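Local coordinates for Ras-related protein Rab-21 (Homo sapiens, PDB 1Z08) that adopts the Ras-family P-loop fold of the Rab small GTPases and holds phosphoaminophosphonic acid-guanylate ester together with a magnesium ion, at residues V23-Y26 with K30-D33; K96-V101 with E135-S140; L84-T89 with A143-T148. The protein carries 1 engineered substitution. One frame throughout, in Å; residues are numbered along the deposited sequence.

Contact 1. Residues V23-Y26 with K30-D33; sequences VLRY and KFND. With GNP (phosphoaminophosphonic acid-guanylate ester), chain F.
Leu24 and Arg25, near the end of helix 19-28, close on the backbone of the loop that follows, and the tight part of the contact gathers round the carbonyl oxygen of Lys30. Leu24 CG sits 3.4 Å from Lys30 O, brought there because CG lies anti to the backbone N (chi1 179°). Arg25 CA adds a CH...O contact of 3.5 Å to the same Lys30 O; Arg25 N is also close, but at too poor an angle for a hydrogen bond. The Arg25 chain then bends at chi2 and chi3 and lays one guanidinium face over Lys30 C and Phe31 CB, with Arg25 NH2 3.3 Å from Phe31 CB. The polar end of Arg25 is anchored by Ala150 O at NE and by Asn29 OD1 at NH1.

In the Ras fold this loop follows the helix that runs on from the P-loop and leads into switch I, and here it walls the nucleotide pocket. The far end of the Phe31 ring points at the base of GNP, with N9 near the ring plane and Phe31 CE1 3.7 Å from GNP N7. Ribose hydroxyl O2' gives a hydrogen bond of 2.7 Å to Asn32 O, and O3' one of the same length to Asp33 O. Away from this packing the contact loosens: beyond Lys30 CB, 4.1 Å from Leu24 CG, the exposed lysine chain leads off from the helix.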
loop_
_atom_site.group_PDB
_atom_site.type_symbol
_atom_site.label_atom_id
_atom_site.label_comp_id
_atom_site.label_asym_id
_atom_site.label_seq_id
_atom_site.Cartn_x
_atom_site.Cartn_y
_atom_site.Cartn_z
ATOM N N VAL A 23 0.433 -5.250 6.472
ATOM C CA VAL A 23 -0.394 -4.814 7.598
ATOM C C VAL A 23 -0.011 -5.560 8.883
ATOM O O VAL A 23 0.176 -4.942 9.935
ATOM C CB VAL A 23 -1.907 -4.988 7.308
ATOM C CG1 VAL A 23 -2.743 -4.435 8.465
ATOM C CG2 VAL A 23 -2.295 -4.296 6.005
ATOM N N LEU A 24 0.122 -6.883 8.789
ATOM C CA LEU A 24 0.485 -7.701 9.947
ATOM C C LEU A 24 1.828 -7.280 10.545
ATOM O O LEU A 24 1.948 -7.146 11.764
ATOM C CB LEU A 24 0.481 -9.195 9.597
ATOM C CG LEU A 24 0.870 -10.205 10.688
ATOM C CD1 LEU A 24 -0.131 -10.222 11.843
ATOM C CD2 LEU A 24 1.020 -11.597 10.090
ATOM N N ARG A 25 2.826 -7.061 9.689
ATOM C CA ARG A 25 4.133 -6.597 10.150
ATOM C C ARG A 25 4.028 -5.231 10.833
ATOM O O ARG A 25 4.612 -5.022 11.892
ATOM C CB ARG A 25 5.147 -6.547 8.998
ATOM C CG ARG A 25 6.518 -5.977 9.375
ATOM C CD ARG A 25 7.253 -6.861 10.380
ATOM N NE ARG A 25 7.953 -7.968 9.733
ATOM C CZ ARG A 25 8.542 -8.968 10.385
ATOM N NH1 ARG A 25 8.515 -9.015 11.714
ATOM N NH2 ARG A 25 9.158 -9.927 9.708
ATOM N N TYR A 26 3.272 -4.317 10.228
ATOM C CA TYR A 26 3.114 -2.962 10.767
ATOM C C TYR A 26 2.342 -2.934 12.095
ATOM O O TYR A 26 2.695 -2.181 13.007
ATOM C CB TYR A 26 2.434 -2.058 9.733
ATOM C CG TYR A 26 2.424 -0.578 10.078
ATOM C CD1 TYR A 26 3.605 0.103 10.382
ATOM C CD2 TYR A 26 1.231 0.145 10.075
ATOM C CE1 TYR A 26 3.593 1.463 10.692
ATOM C CE2 TYR A 26 1.211 1.503 10.377
ATOM C CZ TYR A 26 2.392 2.156 10.687
ATOM O OH TYR A 26 2.366 3.503 10.984
ATOM N N LYS A 30 4.682 -9.240 13.118
ATOM C CA LYS A 30 4.767 -10.668 12.827
ATOM C C LYS A 30 4.778 -10.878 11.314
ATOM O O LYS A 30 4.311 -10.018 10.561
ATOM C CB LYS A 30 3.607 -11.435 13.477
ATOM C CG LYS A 30 3.576 -11.379 15.009
ATOM C CD LYS A 30 2.522 -12.328 15.573
ATOM C CE LYS A 30 2.551 -12.379 17.097
ATOM N NZ LYS A 30 1.846 -11.222 17.717
ATOM N N PHE A 31 5.331 -12.009 10.880
ATOM C CA PHE A 31 5.371 -12.379 9.461
ATOM C C PHE A 31 5.251 -13.889 9.292
ATOM O O PHE A 31 5.787 -14.658 10.096
ATOM C CB PHE A 31 6.656 -11.868 8.783
ATOM C CG PHE A 31 6.796 -12.289 7.335
ATOM C CD1 PHE A 31 6.182 -11.560 6.317
ATOM C CD2 PHE A 31 7.541 -13.419 6.991
ATOM C CE1 PHE A 31 6.306 -11.951 4.979
ATOM C CE2 PHE A 31 7.669 -13.820 5.655
ATOM C CZ PHE A 31 7.051 -13.085 4.647
ATOM N N ASN A 32 4.553 -14.287 8.231
ATOM C CA ASN A 32 4.365 -15.689 7.866
ATOM C C ASN A 32 4.784 -15.939 6.426
ATOM O O ASN A 32 4.397 -15.188 5.527
ATOM C CB ASN A 32 2.895 -16.080 8.026
ATOM C CG ASN A 32 2.407 -15.927 9.448
ATOM O OD1 ASN A 32 3.027 -16.433 10.387
ATOM N ND2 ASN A 32 1.290 -15.226 9.618
ATOM N N ASP A 33 5.572 -16.991 6.209
ATOM C CA ASP A 33 5.905 -17.435 4.851
ATOM C C ASP A 33 4.693 -18.068 4.169
ATOM O O ASP A 33 4.627 -18.129 2.939
ATOM C CB ASP A 33 7.077 -18.425 4.856
ATOM C CG ASP A 33 8.437 -17.739 4.826
ATOM O OD1 ASP A 33 8.590 -16.693 4.155
ATOM O OD2 ASP A 33 9.367 -18.258 5.472
HETATM P PG GNP F . -4.314 -12.296 -0.659
HETATM O O1G GNP F . -4.689 -13.575 -1.370
HETATM O O2G GNP F . -4.720 -12.236 0.791
HETATM O O3G GNP F . -4.886 -11.216 -1.534
HETATM N N3B GNP F . -2.713 -12.145 -0.690
HETATM P PB GNP F . -1.803 -11.060 0.054
HETATM O O1B GNP F . -1.505 -9.918 -0.837
HETATM O O2B GNP F . -2.422 -10.727 1.359
HETATM O O3A GNP F . -0.430 -11.703 0.315
HETATM P PA GNP F . 0.126 -12.312 1.615
HETATM O O1A GNP F . 0.480 -11.234 2.562
HETATM O O2A GNP F . -0.727 -13.408 2.139
HETATM O "O5'" GNP F . 1.493 -12.956 1.176
HETATM C "C5'" GNP F . 1.544 -13.834 0.052
HETATM C "C4'" GNP F . 2.881 -14.552 0.020
HETATM O "O4'" GNP F . 3.952 -13.593 -0.180
HETATM C "C3'" GNP F . 3.235 -15.323 1.287
HETATM O "O3'" GNP F . 3.908 -16.508 0.907
HETATM C "C2'" GNP F . 4.132 -14.337 2.035
HETATM O "O2'" GNP F . 5.019 -14.937 2.959
HETATM C "C1'" GNP F . 4.892 -13.708 0.871
HETATM N N9 GNP F . 5.445 -12.393 1.179
HETATM C C8 GNP F . 4.764 -11.272 1.599
HETATM N N7 GNP F . 5.536 -10.241 1.803
HETATM C C5 GNP F . 6.813 -10.707 1.498
HETATM C C6 GNP F . 8.070 -10.047 1.528
HETATM O O6 GNP F . 8.313 -8.874 1.838
HETATM N N1 GNP F . 9.123 -10.882 1.135
HETATM C C2 GNP F . 8.973 -12.200 0.769
HETATM N N2 GNP F . 10.089 -12.857 0.424
HETATM N N3 GNP F . 7.804 -12.828 0.735
HETATM C C4 GNP F . 6.771 -12.030 1.114
#

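Contact 2. Residues K96-V101 with E135-S140; sequences KVKNWV and ESYAES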
loop_
_atom_site.group_PDB
_atom_site.type_symbol
_atom_site.label_atom_id
_atom_site.label_comp_id
_atom_site.label_asym_id
_atom_site.label_seq_id
_atom_site.Cartn_x
_atom_site.Cartn_y
_atom_site.Cartn_z
ATOM N N LYS A 96 -0.799 -4.743 -13.252
ATOM C CA LYS A 96 -2.158 -4.727 -12.696
ATOM C C LYS A 96 -2.464 -3.473 -11.865
ATOM O O LYS A 96 -3.623 -3.064 -11.755
ATOM C CB LYS A 96 -2.406 -5.987 -11.871
ATOM N N VAL A 97 -1.425 -2.872 -11.287
ATOM C CA VAL A 97 -1.548 -1.635 -10.498
ATOM C C VAL A 97 -2.190 -0.495 -11.303
ATOM O O VAL A 97 -2.955 0.301 -10.755
ATOM C CB VAL A 97 -0.165 -1.200 -9.913
ATOM C CG1 VAL A 97 -0.176 0.248 -9.431
ATOM C CG2 VAL A 97 0.258 -2.138 -8.787
ATOM N N LYS A 98 -1.893 -0.447 -12.601
ATOM C CA LYS A 98 -2.389 0.601 -13.501
ATOM C C LYS A 98 -3.914 0.670 -13.593
ATOM O O LYS A 98 -4.483 1.759 -13.677
ATOM C CB LYS A 98 -1.780 0.440 -14.896
ATOM C CG LYS A 98 -0.261 0.526 -14.910
ATOM C CD LYS A 98 0.277 0.554 -16.322
ATOM C CE LYS A 98 1.789 0.624 -16.313
ATOM N NZ LYS A 98 2.333 0.558 -17.693
ATOM N N ASN A 99 -4.565 -0.493 -13.575
ATOM C CA ASN A 99 -6.029 -0.573 -13.577
ATOM C C ASN A 99 -6.631 0.061 -12.323
ATOM O O ASN A 99 -7.623 0.795 -12.405
ATOM C CB ASN A 99 -6.484 -2.021 -13.715
ATOM N N TRP A 100 -6.021 -0.218 -11.171
ATOM C CA TRP A 100 -6.454 0.357 -9.899
ATOM C C TRP A 100 -6.340 1.878 -9.879
ATOM O O TRP A 100 -7.245 2.557 -9.397
ATOM C CB TRP A 100 -5.678 -0.249 -8.725
ATOM C CG TRP A 100 -6.104 -1.642 -8.370
ATOM C CD1 TRP A 100 -5.365 -2.782 -8.499
ATOM C CD2 TRP A 100 -7.372 -2.044 -7.831
ATOM N NE1 TRP A 100 -6.091 -3.868 -8.073
ATOM C CE2 TRP A 100 -7.325 -3.445 -7.656
ATOM C CE3 TRP A 100 -8.544 -1.356 -7.479
ATOM C CZ2 TRP A 100 -8.405 -4.176 -7.144
ATOM C CZ3 TRP A 100 -9.618 -2.082 -6.967
ATOM C CH2 TRP A 100 -9.539 -3.479 -6.805
ATOM N N VAL A 101 -5.233 2.406 -10.402
ATOM C CA VAL A 101 -5.020 3.856 -10.465
ATOM C C VAL A 101 -6.136 4.527 -11.268
ATOM O O VAL A 101 -6.698 5.530 -10.832
ATOM C CB VAL A 101 -3.639 4.229 -11.076
ATOM C CG1 VAL A 101 -3.502 5.740 -11.221
ATOM C CG2 VAL A 101 -2.506 3.687 -10.225
ATOM N N GLU A 135 8.819 3.718 -10.880
ATOM C CA GLU A 135 8.972 5.066 -10.333
ATOM C C GLU A 135 8.455 6.115 -11.308
ATOM O O GLU A 135 7.722 7.029 -10.911
ATOM C CB GLU A 135 10.431 5.350 -9.970
ATOM C CG GLU A 135 10.917 4.593 -8.744
ATOM C CD GLU A 135 12.307 5.000 -8.311
ATOM O OE1 GLU A 135 12.976 5.760 -9.046
ATOM O OE2 GLU A 135 12.734 4.548 -7.230
ATOM N N SER A 136 8.831 5.967 -12.580
ATOM C CA SER A 136 8.353 6.844 -13.650
ATOM C C SER A 136 6.828 6.834 -13.726
ATOM O O SER A 136 6.200 7.897 -13.781
ATOM C CB SER A 136 8.948 6.436 -15.002
ATOM O OG SER A 136 8.361 7.183 -16.057
ATOM N N TYR A 137 6.238 5.639 -13.713
ATOM C CA TYR A 137 4.788 5.524 -13.750
ATOM C C TYR A 137 4.152 6.223 -12.551
ATOM O O TYR A 137 3.211 7.003 -12.711
ATOM C CB TYR A 137 4.323 4.061 -13.836
ATOM C CG TYR A 137 2.821 3.949 -13.738
ATOM C CD1 TYR A 137 2.006 4.334 -14.801
ATOM C CD2 TYR A 137 2.212 3.499 -12.566
ATOM C CE1 TYR A 137 0.618 4.254 -14.708
ATOM C CE2 TYR A 137 0.826 3.419 -12.463
ATOM C CZ TYR A 137 0.040 3.798 -13.536
ATOM O OH TYR A 137 -1.331 3.718 -13.445
ATOM N N ALA A 138 4.678 5.944 -11.359
ATOM C CA ALA A 138 4.201 6.575 -10.130
ATOM C C ALA A 138 4.173 8.100 -10.251
ATOM O O ALA A 138 3.146 8.726 -9.977
ATOM C CB ALA A 138 5.042 6.137 -8.933
ATOM N N GLU A 139 5.291 8.689 -10.679
ATOM C CA GLU A 139 5.368 10.144 -10.870
ATOM C C GLU A 139 4.333 10.645 -11.882
ATOM O O GLU A 139 3.702 11.682 -11.663
ATOM C CB GLU A 139 6.779 10.581 -11.283
ATOM C CG GLU A 139 6.987 12.099 -11.245
ATOM C CD GLU A 139 8.419 12.530 -11.529
ATOM O OE1 GLU A 139 9.356 11.732 -11.305
ATOM O OE2 GLU A 139 8.603 13.684 -11.967
ATOM N N SER A 140 4.150 9.901 -12.974
ATOM C CA SER A 140 3.210 10.295 -14.034
ATOM C C SER A 140 1.748 10.378 -13.575
ATOM O O SER A 140 0.962 11.122 -14.164
ATOM C CB SER A 140 3.318 9.361 -15.245
ATOM O OG SER A 140 2.571 8.165 -15.063
#
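Tyr137 spans the gap between two helices that run almost in the same direction, their short axes 6° apart and 11.9 Å from each other at closest approach. A first torsion of 174°, which turns CG away from the Tyr137 backbone N, sends the ring from helix 131-140 toward helix 91-108, and three residues of the latter receive it.

Lys98 lies over one face of the ring. Its CG stands 4.0 Å from the ring centroid and 27° off the ring normal, a CH-pi contact displaced toward the hydroxyl end, where CG is 3.6 Å from Tyr137 CZ. From there the lysine chain stays extended and slants across the tyrosine, so that Lys98 CE passes 4.0 Å from Tyr137 CD1. The aliphatic part thus does the packing, while NZ is carried past the ring and hydrogen-bonds to Gln95 OE1, one turn back on its own helix.

Val101 meets the tyrosine head on, from the opposite direction. Its CB is 3.3 Å from Tyr137 OH, and its CG2 branch lies close to the ring plane at the edge, 4.0 Å from Tyr137 CE2. The hydroxyl is therefore pressed between Val101 and the backbone of Lys98, whose CA is also 3.3 Å from Tyr137 OH. Val97 CG1 approaches the ring obliquely and from farther off, nearest to Tyr137 CE2.

Both helices belong to beta-alpha-beta crossovers and lie on one side of the sheet. Beneath them Val97 and Val101 rest on Leu84 of strand 81-87, and Val97, Tyr137 and Ala138 all reach Ile116 of strand 113-119.

Contact 3. Residues L84-T89 with A143-T148; sequences LVYDIT and AKHYHT
The backbones carrying Tyr86 and His145 run as parallel strands separated by strand 113-119, which takes the hydrogen bonds of Leu84 and Tyr86, so the contact across them is made by side chains alone. Both strands belong to the parallel part of the mixed Ras-type sheet, whose border on this side is strand 144-148.

Tyr86 and His145 reach over the intervening strand from either side and cross at about a right angle. Their rings meet rim to rim, neither over the face of the other, with centroids 5.8 Å apart and planes inclined by 43°. The tyrosine gets there by placing CG between its backbone N and carbonyl carbon (chi1 69°), the crowded position, a rotamer that carries the hydroxyl end toward His145. Helix 131-140 covers the pair, with Ala134 against both rings, while Phe94 of helix 91-108 makes an edge-to-face contact with Tyr86.

Just past the tyrosine the strand ends near the nucleotide pocket. Asp87 forms a salt bridge through OD1 with Lys120, which belongs to the sequence Asn119-Asp122, consistent with the NKxD motif of the family. Its other oxygen organises the following turn: Asp87 OD2 accepts the backbone N-H of Thr89 at 2.9 Å, an Asx turn. Thr89 OG1 donates to the same Asp87 OD2 at 2.7 Å, and both donors approach from one face, above the carboxylate plane.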
loop_
_atom_site.group_PDB
_atom_site.type_symbol
_atom_site.label_atom_id
_atom_site.label_comp_id
_atom_site.label_asym_id
_atom_site.label_seq_id
_atom_site.Cartn_x
_atom_site.Cartn_y
_atom_site.Cartn_z
ATOM N N LEU A 84 -1.156 0.691 -3.324
ATOM C CA LEU A 84 -1.235 -0.266 -4.414
ATOM C C LEU A 84 0.039 -1.090 -4.433
ATOM O O LEU A 84 1.114 -0.599 -4.786
ATOM C CB LEU A 84 -1.472 0.439 -5.755
ATOM C CG LEU A 84 -2.635 1.438 -5.844
ATOM C CD1 LEU A 84 -2.767 1.938 -7.263
ATOM C CD2 LEU A 84 -3.954 0.841 -5.387
ATOM N N VAL A 85 -0.098 -2.346 -4.030
ATOM C CA VAL A 85 1.044 -3.213 -3.771
ATOM C C VAL A 85 1.294 -4.152 -4.945
ATOM O O VAL A 85 0.366 -4.768 -5.467
ATOM C CB VAL A 85 0.840 -4.047 -2.471
ATOM C CG1 VAL A 85 2.116 -4.798 -2.094
ATOM C CG2 VAL A 85 0.396 -3.150 -1.315
ATOM N N TYR A 86 2.554 -4.247 -5.357
ATOM C CA TYR A 86 2.970 -5.279 -6.293
ATOM C C TYR A 86 4.189 -6.037 -5.766
ATOM O O TYR A 86 4.837 -5.614 -4.801
ATOM C CB TYR A 86 3.231 -4.695 -7.687
ATOM C CG TYR A 86 4.441 -3.801 -7.780
ATOM C CD1 TYR A 86 5.678 -4.312 -8.180
ATOM C CD2 TYR A 86 4.351 -2.441 -7.486
ATOM C CE1 TYR A 86 6.796 -3.496 -8.267
ATOM C CE2 TYR A 86 5.466 -1.610 -7.573
ATOM C CZ TYR A 86 6.685 -2.150 -7.968
ATOM O OH TYR A 86 7.795 -1.347 -8.059
ATOM N N ASP A 87 4.471 -7.160 -6.417
ATOM C CA ASP A 87 5.559 -8.062 -6.093
ATOM C C ASP A 87 6.681 -7.761 -7.093
ATOM O O ASP A 87 6.469 -7.850 -8.303
ATOM C CB ASP A 87 5.028 -9.496 -6.258
ATOM C CG ASP A 87 6.062 -10.574 -5.955
ATOM O OD1 ASP A 87 5.627 -11.715 -5.690
ATOM O OD2 ASP A 87 7.284 -10.309 -5.992
ATOM N N ILE A 88 7.859 -7.384 -6.592
ATOM C CA ILE A 88 8.979 -7.002 -7.475
ATOM C C ILE A 88 9.487 -8.153 -8.351
ATOM O O ILE A 88 10.178 -7.918 -9.345
ATOM C CB ILE A 88 10.178 -6.352 -6.719
ATOM C CG1 ILE A 88 10.854 -7.352 -5.768
ATOM C CG2 ILE A 88 9.742 -5.068 -6.011
ATOM C CD1 ILE A 88 12.342 -7.120 -5.599
ATOM N N THR A 89 9.148 -9.385 -7.972
ATOM C CA THR A 89 9.520 -10.579 -8.735
ATOM C C THR A 89 8.450 -10.966 -9.758
ATOM O O THR A 89 8.635 -11.907 -10.535
ATOM C CB THR A 89 9.782 -11.802 -7.807
ATOM O OG1 THR A 89 8.535 -12.300 -7.295
ATOM C CG2 THR A 89 10.702 -11.429 -6.652
ATOM N N ALA A 143 1.412 9.779 -7.920
ATOM C CA ALA A 143 1.622 8.902 -6.775
ATOM C C ALA A 143 3.074 8.979 -6.331
ATOM O O ALA A 143 3.922 9.519 -7.044
ATOM C CB ALA A 143 1.252 7.468 -7.134
ATOM N N LYS A 144 3.355 8.465 -5.138
ATOM C CA LYS A 144 4.729 8.269 -4.708
ATOM C C LYS A 144 5.019 6.778 -4.740
ATOM O O LYS A 144 4.130 5.959 -4.486
ATOM C CB LYS A 144 4.958 8.840 -3.316
ATOM N N HIS A 145 6.256 6.435 -5.082
ATOM C CA HIS A 145 6.689 5.046 -5.110
ATOM C C HIS A 145 7.491 4.709 -3.857
ATOM O O HIS A 145 8.256 5.539 -3.356
ATOM C CB HIS A 145 7.501 4.748 -6.378
ATOM C CG HIS A 145 7.843 3.302 -6.541
ATOM N ND1 HIS A 145 7.042 2.422 -7.237
ATOM C CD2 HIS A 145 8.887 2.576 -6.078
ATOM C CE1 HIS A 145 7.580 1.216 -7.196
ATOM N NE2 HIS A 145 8.703 1.283 -6.503
ATOM N N TYR A 146 7.298 3.490 -3.354
ATOM C CA TYR A 146 7.953 3.022 -2.134
ATOM C C TYR A 146 8.440 1.588 -2.313
ATOM O O TYR A 146 7.783 0.780 -2.976
ATOM C CB TYR A 146 6.984 3.050 -0.948
ATOM C CG TYR A 146 6.340 4.389 -0.653
ATOM C CD1 TYR A 146 5.189 4.790 -1.327
ATOM C CD2 TYR A 146 6.870 5.241 0.316
ATOM C CE1 TYR A 146 4.584 6.013 -1.054
ATOM C CE2 TYR A 146 6.265 6.473 0.603
ATOM C CZ TYR A 146 5.125 6.846 -0.092
ATOM O OH TYR A 146 4.510 8.051 0.168
ATOM N N HIS A 147 9.585 1.281 -1.708
ATOM C CA HIS A 147 10.113 -0.088 -1.676
ATOM C C HIS A 147 9.925 -0.676 -0.279
ATOM O O HIS A 147 10.273 -0.038 0.713
ATOM C CB HIS A 147 11.603 -0.107 -2.025
ATOM C CG HIS A 147 11.917 0.339 -3.421
ATOM N ND1 HIS A 147 11.557 -0.387 -4.534
ATOM C CD2 HIS A 147 12.588 1.422 -3.879
ATOM C CE1 HIS A 147 11.979 0.236 -5.621
ATOM N NE2 HIS A 147 12.607 1.336 -5.251
ATOM N N THR A 148 9.383 -1.891 -0.201
ATOM C CA THR A 148 9.181 -2.558 1.089
ATOM C C THR A 148 9.599 -4.024 1.090
ATOM O O THR A 148 9.666 -4.665 0.043
ATOM C CB THR A 148 7.701 -2.522 1.543
ATOM O OG1 THR A 148 6.886 -3.190 0.569
ATOM C CG2 THR A 148 7.207 -1.090 1.758
#

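Overall arrangement
Contact 1 is a surface contact of neighbouring chain elements, whereas contacts 2 and 3 are partly buried and join parts far apart in sequence. Contacts 2 and 3, with centres 10 Å apart, form one layered unit: Ala138 O of contact 2 and Ala143 N of contact 3 make a probable hydrogen bond of 2.9 Å, and helix 131-140 is followed in the chain, after a short turn, by strand 144-148. Contact 1 lies on the other side of the chain's centre from contact 2, about 25 Å between centres. The chemistry follows position: backbone carbonyls and a guanidinium beside the nucleotide in contact 1, aliphatic groups round a tyrosine in contact 2, and two aromatic rims over the sheet in contact 3.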